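Local coordinates for protein blood group a-and b-cleaving endo-beta-galactosidase (Streptococcus pneumoniae, PDB 2YGM) that binds a blood-group oligosaccharide, probably serving as the carbohydrate-binding part of an endo-beta-galactosidase that cleaves blood group A and B antigens, at residues A32-G37 with G62-S67; I45-S50 with E160-D165; I106-D111 with I135-P140. All blocks are in the same frame, centred on the assembly; numbering follows the deposited sequence.

Contact 1: residues A32-G37 with G62-S67; sequences APFTTG and GTVADS. With GLA (alpha-D-galactopyranose), chain C.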
# COMPACT_ATOMS: atom_id res chain seq x y z
N ALA A 32 -0.64 -16.44 3.25
CA ALA A 32 -0.29 -17.53 4.17
C ALA A 32 -0.40 -18.90 3.49
O ALA A 32 -1.16 -19.04 2.53
CB ALA A 32 -1.17 -17.49 5.42
N PRO A 33 0.35 -19.90 3.98
CA PRO A 33 0.16 -21.29 3.54
C PRO A 33 -1.24 -21.79 3.90
O PRO A 33 -1.85 -21.30 4.85
CB PRO A 33 1.22 -22.06 4.31
CG PRO A 33 2.26 -21.05 4.66
CD PRO A 33 1.50 -19.78 4.89
N PHE A 34 -1.73 -22.78 3.16
CA PHE A 34 -3.12 -23.22 3.30
C PHE A 34 -3.46 -23.75 4.69
O PHE A 34 -4.43 -23.30 5.30
CB PHE A 34 -3.49 -24.26 2.23
CG PHE A 34 -4.96 -24.57 2.18
CD1 PHE A 34 -5.50 -25.57 2.98
CD2 PHE A 34 -5.81 -23.85 1.35
CE1 PHE A 34 -6.86 -25.86 2.95
CE2 PHE A 34 -7.17 -24.13 1.30
CZ PHE A 34 -7.70 -25.14 2.11
N THR A 35 -2.67 -24.70 5.19
CA THR A 35 -2.96 -25.37 6.45
C THR A 35 -2.70 -24.48 7.66
O THR A 35 -3.57 -24.35 8.53
CB THR A 35 -2.19 -26.70 6.58
OG1 THR A 35 -2.42 -27.50 5.42
CG2 THR A 35 -2.63 -27.48 7.82
N THR A 36 -1.52 -23.86 7.71
CA THR A 36 -1.15 -22.96 8.82
C THR A 36 -2.10 -21.76 8.90
O THR A 36 -2.44 -21.32 10.00
CB THR A 36 0.31 -22.47 8.73
OG1 THR A 36 0.49 -21.68 7.54
CG2 THR A 36 1.30 -23.63 8.72
N GLY A 37 -2.50 -21.25 7.74
CA GLY A 37 -3.44 -20.13 7.65
C GLY A 37 -4.81 -20.46 8.22
O GLY A 37 -5.35 -19.70 9.02
N GLY A 62 -2.19 -18.95 -1.01
CA GLY A 62 -1.89 -20.29 -0.53
C GLY A 62 -3.05 -21.26 -0.71
O GLY A 62 -4.14 -21.01 -0.19
N THR A 63 -2.81 -22.36 -1.42
CA THR A 63 -3.87 -23.32 -1.71
C THR A 63 -3.41 -24.78 -1.60
O THR A 63 -2.24 -25.05 -1.35
CB THR A 63 -4.54 -23.06 -3.09
OG1 THR A 63 -5.73 -23.85 -3.21
CG2 THR A 63 -3.59 -23.39 -4.25
N VAL A 64 -4.35 -25.70 -1.77
CA VAL A 64 -4.05 -27.12 -1.92
C VAL A 64 -4.49 -27.53 -3.32
O VAL A 64 -5.62 -27.26 -3.72
CB VAL A 64 -4.76 -27.97 -0.84
CG1 VAL A 64 -4.66 -29.46 -1.16
CG2 VAL A 64 -4.18 -27.69 0.54
N ALA A 65 -3.58 -28.15 -4.06
CA ALA A 65 -3.85 -28.59 -5.43
C ALA A 65 -4.97 -29.62 -5.49
O ALA A 65 -5.18 -30.37 -4.53
CB ALA A 65 -2.58 -29.14 -6.07
N ASP A 66 -5.69 -29.65 -6.61
CA ASP A 66 -6.74 -30.65 -6.83
C ASP A 66 -6.65 -31.18 -8.26
O ASP A 66 -5.55 -31.42 -8.76
CB ASP A 66 -8.12 -30.07 -6.50
CG ASP A 66 -9.09 -31.12 -5.95
OD1 ASP A 66 -8.67 -32.26 -5.69
OD2 ASP A 66 -10.28 -30.79 -5.77
N SER A 67 -7.79 -31.37 -8.94
CA SER A 67 -7.76 -31.86 -10.32
C SER A 67 -8.56 -31.02 -11.33
O SER A 67 -9.49 -31.53 -11.96
CB SER A 67 -8.20 -33.33 -10.38
OG SER A 67 -7.16 -34.19 -9.95
C1 GLA C . -2.26 -33.44 4.36
C2 GLA C . -1.53 -32.22 4.93
C3 GLA C . -2.51 -31.07 5.14
C4 GLA C . -3.19 -30.73 3.82
C5 GLA C . -3.89 -31.97 3.26
C6 GLA C . -4.48 -31.67 1.88
O2 GLA C . -0.92 -32.54 6.16
O3 GLA C . -1.83 -29.95 5.64
O4 GLA C . -2.25 -30.23 2.90
O5 GLA C . -3.01 -33.09 3.19
O6 GLA C . -4.93 -32.87 1.28
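F34 meets G62-V64, the end of strand 60-62 and the chain that follows, from CB to CE1, and its side chain gives a clear example of an aromatic ring gripped by both backbone and aliphatic atoms. At the root, CB of F34 lies 3.9 Å from the carbonyl carbon of T63. With CG anti to the backbone N (chi1 -170°), the ring is thrown out from the first turn of the helix and across the isopropyl group of V64, the two side chains crossing at about a right angle. Next comes CG, 3.6 Å from V64 CG2, and then CD1, which approaches the same methyl to 3.5 Å; CE1 lies near it too. This is a CH-pi contact over one ring face, with V64 CG2 3.9 Å from the centroid and 30° off the ring normal. On the other ortho carbon, CD2 meets G62 O at 3.6 Å in the plane of the ring, and lies near T63 CA. The fold is a beta-sandwich of the NPCBM/NEW2 family, and here two of its connections, the short helix 34-38 and the loop leading out of strand 60-62, come together at the sugar-binding end. The ring of H19 meets that of F34 obliquely. Just before the helix begins, G62 CA makes a CA-H...O contact of 3.4 Å to A32 O. The sugar sits beside both segments: O3 of the alpha-galactose donates a hydrogen bond to T35 OG1 at 2.5 Å, while V64 CG1 packs against its C6 at 3.8 Å.

Contact 2: residues I45-S50 with E160-D165; sequences ISLLTS and EVVFAD. With GLA (alpha-D-galactopyranose), chain C.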
# COMPACT_ATOMS: atom_id res chain seq x y z
N ILE A 45 4.49 -17.22 3.92
CA ILE A 45 4.79 -18.00 2.73
C ILE A 45 6.30 -18.12 2.50
O ILE A 45 6.99 -17.11 2.38
CB ILE A 45 4.08 -17.41 1.48
CG1 ILE A 45 2.56 -17.47 1.65
CG2 ILE A 45 4.51 -18.14 0.21
CD1 ILE A 45 1.77 -16.65 0.65
N SER A 46 6.79 -19.35 2.45
CA SER A 46 8.22 -19.60 2.26
C SER A 46 8.52 -20.62 1.16
O SER A 46 7.98 -21.73 1.15
CB SER A 46 8.88 -20.03 3.58
OG SER A 46 8.37 -21.27 4.03
N LEU A 47 9.39 -20.22 0.24
CA LEU A 47 9.82 -21.07 -0.86
C LEU A 47 11.33 -21.19 -0.93
O LEU A 47 12.06 -20.55 -0.17
CB LEU A 47 9.28 -20.53 -2.19
CG LEU A 47 7.82 -20.84 -2.52
CD1 LEU A 47 7.38 -20.08 -3.76
CD2 LEU A 47 7.62 -22.34 -2.71
N LEU A 48 11.80 -22.03 -1.85
CA LEU A 48 13.22 -22.26 -2.03
C LEU A 48 13.72 -21.54 -3.28
O LEU A 48 13.30 -21.85 -4.40
CB LEU A 48 13.48 -23.77 -2.14
CG LEU A 48 14.76 -24.35 -1.55
CD1 LEU A 48 14.74 -24.27 -0.02
CD2 LEU A 48 14.93 -25.79 -2.00
N THR A 49 14.60 -20.56 -3.09
CA THR A 49 15.26 -19.87 -4.20
C THR A 49 16.48 -20.70 -4.63
O THR A 49 16.52 -21.91 -4.37
CB THR A 49 15.69 -18.41 -3.81
OG1 THR A 49 14.73 -17.84 -2.91
CG2 THR A 49 15.80 -17.52 -5.05
N SER A 50 17.45 -20.07 -5.29
CA SER A 50 18.66 -20.76 -5.73
C SER A 50 19.52 -21.24 -4.56
O SER A 50 19.64 -20.55 -3.55
CB SER A 50 19.49 -19.86 -6.65
OG SER A 50 18.84 -19.69 -7.91
N GLU A 160 0.65 -28.13 -0.73
CA GLU A 160 0.49 -26.75 -0.28
C GLU A 160 1.07 -25.76 -1.30
O GLU A 160 2.07 -25.09 -1.03
CB GLU A 160 1.20 -26.55 1.07
CG GLU A 160 0.79 -27.54 2.16
CD GLU A 160 -0.43 -27.09 2.92
OE1 GLU A 160 -0.44 -25.93 3.40
OE2 GLU A 160 -1.38 -27.89 3.04
N VAL A 161 0.44 -25.68 -2.47
CA VAL A 161 0.91 -24.80 -3.53
C VAL A 161 0.75 -23.35 -3.10
O VAL A 161 -0.31 -22.95 -2.61
CB VAL A 161 0.17 -25.03 -4.87
CG1 VAL A 161 0.51 -23.94 -5.88
CG2 VAL A 161 0.52 -26.41 -5.43
N VAL A 162 1.82 -22.58 -3.27
CA VAL A 162 1.79 -21.15 -3.03
C VAL A 162 2.13 -20.37 -4.30
O VAL A 162 3.08 -20.70 -5.02
CB VAL A 162 2.71 -20.72 -1.85
CG1 VAL A 162 2.12 -21.18 -0.52
CG2 VAL A 162 4.14 -21.26 -2.03
N PHE A 163 1.34 -19.34 -4.56
CA PHE A 163 1.65 -18.38 -5.59
C PHE A 163 2.25 -17.15 -4.90
O PHE A 163 1.57 -16.14 -4.70
CB PHE A 163 0.41 -18.03 -6.41
CG PHE A 163 -0.14 -19.19 -7.19
CD1 PHE A 163 -1.04 -20.09 -6.61
CD2 PHE A 163 0.24 -19.39 -8.52
CE1 PHE A 163 -1.55 -21.16 -7.33
CE2 PHE A 163 -0.27 -20.46 -9.25
CZ PHE A 163 -1.16 -21.35 -8.65
N ALA A 164 3.52 -17.27 -4.54
CA ALA A 164 4.22 -16.27 -3.74
C ALA A 164 4.52 -15.01 -4.53
O ALA A 164 5.01 -15.07 -5.66
CB ALA A 164 5.51 -16.84 -3.16
N ASP A 165 4.20 -13.87 -3.91
CA ASP A 165 4.41 -12.53 -4.48
C ASP A 165 3.59 -12.28 -5.76
O ASP A 165 3.95 -11.45 -6.59
CB ASP A 165 5.91 -12.26 -4.70
CG ASP A 165 6.24 -10.77 -4.74
OD1 ASP A 165 5.86 -10.04 -3.80
OD2 ASP A 165 6.88 -10.34 -5.72
C1 GLA C . -2.26 -33.44 4.36
C2 GLA C . -1.53 -32.22 4.93
C3 GLA C . -2.51 -31.07 5.14
C4 GLA C . -3.19 -30.73 3.82
C5 GLA C . -3.89 -31.97 3.26
C6 GLA C . -4.48 -31.67 1.88
O2 GLA C . -0.92 -32.54 6.16
O3 GLA C . -1.83 -29.95 5.64
O4 GLA C . -2.25 -30.23 2.90
O5 GLA C . -3.01 -33.09 3.19
O6 GLA C . -4.93 -32.87 1.28
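I45 holds its CG2 methyl opposite its own backbone N, and this methyl is the branch that settles against V162 and A164. V162 in turn is rotated (chi1 -71°) to place CG2 between its backbone N and carbonyl carbon, facing L47. The setting is one sheet of the NPCBM/NEW2 beta-sandwich, whose strand 161-164 is crossed at 94° by strand 45-48, one arm of a two-stranded hairpin with 54-57; the strand axes come within 8.1 Å. At so steep an angle the strands cannot pair, and the join is made by aliphatic side chains alone. I45 CG2 touches A164 CB at 3.7 Å and V162 CB at 3.8 Å, the I45 and V162 side chains passing each other antiparallel. L47 and V162 instead meet tip to tip, L47 CD2 lying 3.7 Å from V162 CG2, while L47 CD1 rests on A164 CB. F57 and Y86 pack on L47 and A164. Upstream of this cluster, E160 bends to carry its carboxylate to the alpha-galactose. There OE2 accepts a weak 3.3 Å bond from the sugar's O3 and a much shorter one, 2.5 Å, from O4.

Contact 3: residues I106-D111 with I135-P140; sequences IEIEID and ISVTIP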
# COMPACT_ATOMS: atom_id res chain seq x y z
N ILE A 106 1.50 -26.82 -12.61
CA ILE A 106 0.87 -25.53 -12.31
C ILE A 106 0.60 -24.81 -13.63
O ILE A 106 1.45 -24.78 -14.52
CB ILE A 106 1.73 -24.66 -11.36
CG1 ILE A 106 1.97 -25.40 -10.03
CG2 ILE A 106 1.06 -23.33 -11.10
CD1 ILE A 106 3.08 -24.84 -9.18
N GLU A 107 -0.61 -24.26 -13.76
CA GLU A 107 -1.04 -23.62 -15.00
C GLU A 107 -1.62 -22.23 -14.78
O GLU A 107 -2.32 -21.99 -13.79
CB GLU A 107 -2.10 -24.48 -15.70
CG GLU A 107 -1.58 -25.70 -16.43
CD GLU A 107 -2.68 -26.45 -17.18
OE1 GLU A 107 -3.86 -26.06 -17.04
OE2 GLU A 107 -2.37 -27.42 -17.89
N ILE A 108 -1.33 -21.33 -15.71
CA ILE A 108 -2.01 -20.05 -15.77
C ILE A 108 -2.93 -20.04 -17.00
O ILE A 108 -2.49 -20.28 -18.12
CB ILE A 108 -1.01 -18.85 -15.79
CG1 ILE A 108 -0.03 -18.93 -14.60
CG2 ILE A 108 -1.76 -17.52 -15.81
CD1 ILE A 108 -0.68 -19.00 -13.21
N GLU A 109 -4.21 -19.78 -16.76
CA GLU A 109 -5.19 -19.75 -17.83
C GLU A 109 -5.80 -18.36 -17.95
O GLU A 109 -6.19 -17.75 -16.95
CB GLU A 109 -6.28 -20.81 -17.58
CG GLU A 109 -7.18 -21.10 -18.78
CD GLU A 109 -8.18 -22.22 -18.52
OE1 GLU A 109 -7.76 -23.38 -18.34
OE2 GLU A 109 -9.40 -21.93 -18.50
N ILE A 110 -5.84 -17.84 -19.18
CA ILE A 110 -6.52 -16.58 -19.46
C ILE A 110 -7.59 -16.79 -20.52
O ILE A 110 -7.29 -17.17 -21.65
CB ILE A 110 -5.56 -15.46 -19.92
CG1 ILE A 110 -4.52 -15.13 -18.84
CG2 ILE A 110 -6.35 -14.20 -20.30
CD1 ILE A 110 -3.39 -14.23 -19.31
N ASP A 111 -8.85 -16.56 -20.12
CA ASP A 111 -10.00 -16.67 -21.03
C ASP A 111 -10.04 -18.02 -21.75
O ASP A 111 -10.05 -18.09 -22.98
CB ASP A 111 -10.01 -15.50 -22.03
CG ASP A 111 -10.26 -14.17 -21.36
OD1 ASP A 111 -11.06 -14.12 -20.41
OD2 ASP A 111 -9.66 -13.15 -21.79
N ILE A 135 7.90 -16.79 -12.66
CA ILE A 135 7.34 -16.72 -14.00
C ILE A 135 6.79 -15.33 -14.31
O ILE A 135 6.26 -14.66 -13.42
CB ILE A 135 6.26 -17.80 -14.24
CG1 ILE A 135 5.06 -17.61 -13.29
CG2 ILE A 135 6.86 -19.20 -14.08
CD1 ILE A 135 3.84 -18.47 -13.63
N SER A 136 6.93 -14.91 -15.56
CA SER A 136 6.30 -13.70 -16.03
C SER A 136 5.40 -14.08 -17.20
O SER A 136 5.89 -14.55 -18.23
CB SER A 136 7.34 -12.66 -16.45
OG SER A 136 6.71 -11.44 -16.80
N VAL A 137 4.10 -13.88 -17.03
CA VAL A 137 3.11 -14.28 -18.02
C VAL A 137 2.45 -13.07 -18.66
O VAL A 137 1.82 -12.26 -17.97
CB VAL A 137 2.01 -15.18 -17.40
CG1 VAL A 137 1.09 -15.74 -18.49
CG2 VAL A 137 2.63 -16.32 -16.58
N THR A 138 2.60 -12.95 -19.97
CA THR A 138 2.04 -11.84 -20.74
C THR A 138 0.51 -11.91 -20.75
O THR A 138 -0.06 -12.99 -20.83
CB THR A 138 2.58 -11.83 -22.18
OG1 THR A 138 4.01 -11.91 -22.15
CG2 THR A 138 2.17 -10.56 -22.92
N ILE A 139 -0.12 -10.75 -20.66
CA ILE A 139 -1.58 -10.67 -20.69
C ILE A 139 -2.02 -9.99 -21.98
O ILE A 139 -1.53 -8.91 -22.30
CB ILE A 139 -2.13 -9.92 -19.44
CG1 ILE A 139 -1.70 -10.64 -18.16
CG2 ILE A 139 -3.65 -9.82 -19.49
CD1 ILE A 139 -1.89 -9.82 -16.91
N PRO A 140 -2.94 -10.63 -22.74
CA PRO A 140 -3.46 -10.06 -23.99
C PRO A 140 -4.20 -8.74 -23.77
O PRO A 140 -4.68 -8.48 -22.67
CB PRO A 140 -4.42 -11.14 -24.51
CG PRO A 140 -3.93 -12.40 -23.88
CD PRO A 140 -3.43 -12.00 -22.52
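I110 and I108 supply most of the surface that strand 106-110 brings to this contact, with V137 the main contributor from the strand facing it. The two strands belong to different sheets: their axes run in nearly the same direction, 20° apart, and come no closer than 9.5 Å, a spacing bridged by side chains and not by backbone bonds. This is face-to-face packing of the kind that makes a beta-sandwich, and it forms part of the hydrophobic interior of the NPCBM/NEW2 domain. I110 reaches across in an extended form (chi2 169°), which makes its terminal CD1 the point of contact. That methyl meets the CD corner of the P140 ring at 3.9 Å. It also lies 4.1 Å from I139 CG1 and 3.9 Å from the backbone T138 O, a place where the chain is leaving its strand. In I108, by contrast, chi2 (-56°) turns CD1 aside and leaves CG1, the middle of the longer branch, to do the touching. From the facing strand, I135 CD1 approaches this CG1 to 4.0 Å and V137 CG2 to 4.2 Å, so that I108 packs against two residues on the inward face of their strand. Around the pair, strands 113-117 and 145-151 flank 106-110: V115 packs on I110 and V137, I146 and L148 pack on I108, and F83 of strand 82-87 also reaches I108. On the face of strand 106-110 turned away from this contact, E107 and E109 form salt bridges with K149, while S136 bonds E84 on the outward side of the other sheet.

Overall arrangement
Contacts 1 and 2 lie close together, their centres 11 Å apart, and share the bound alpha-galactose. Two probable hydrogen bonds from backbone N-H groups tie them: T63 N to V161 O at 2.8 Å, and T35 N to the carboxylate oxygen E160 OE1 at 3.1 Å. T35 OG1 also bonds E160 OE2, and N94, T156 and G158 also hydrogen-bond the sugar. Contact 3 lies farther from the sugar, between the two sheets, about 18 Å from contact 2 and 20 Å from contact 1 between centres. It reaches contact 2 through F163, whose CE2 packs 3.7 Å from I106 CG2, whereas its nearest atoms stay about 7 Å from contact 1.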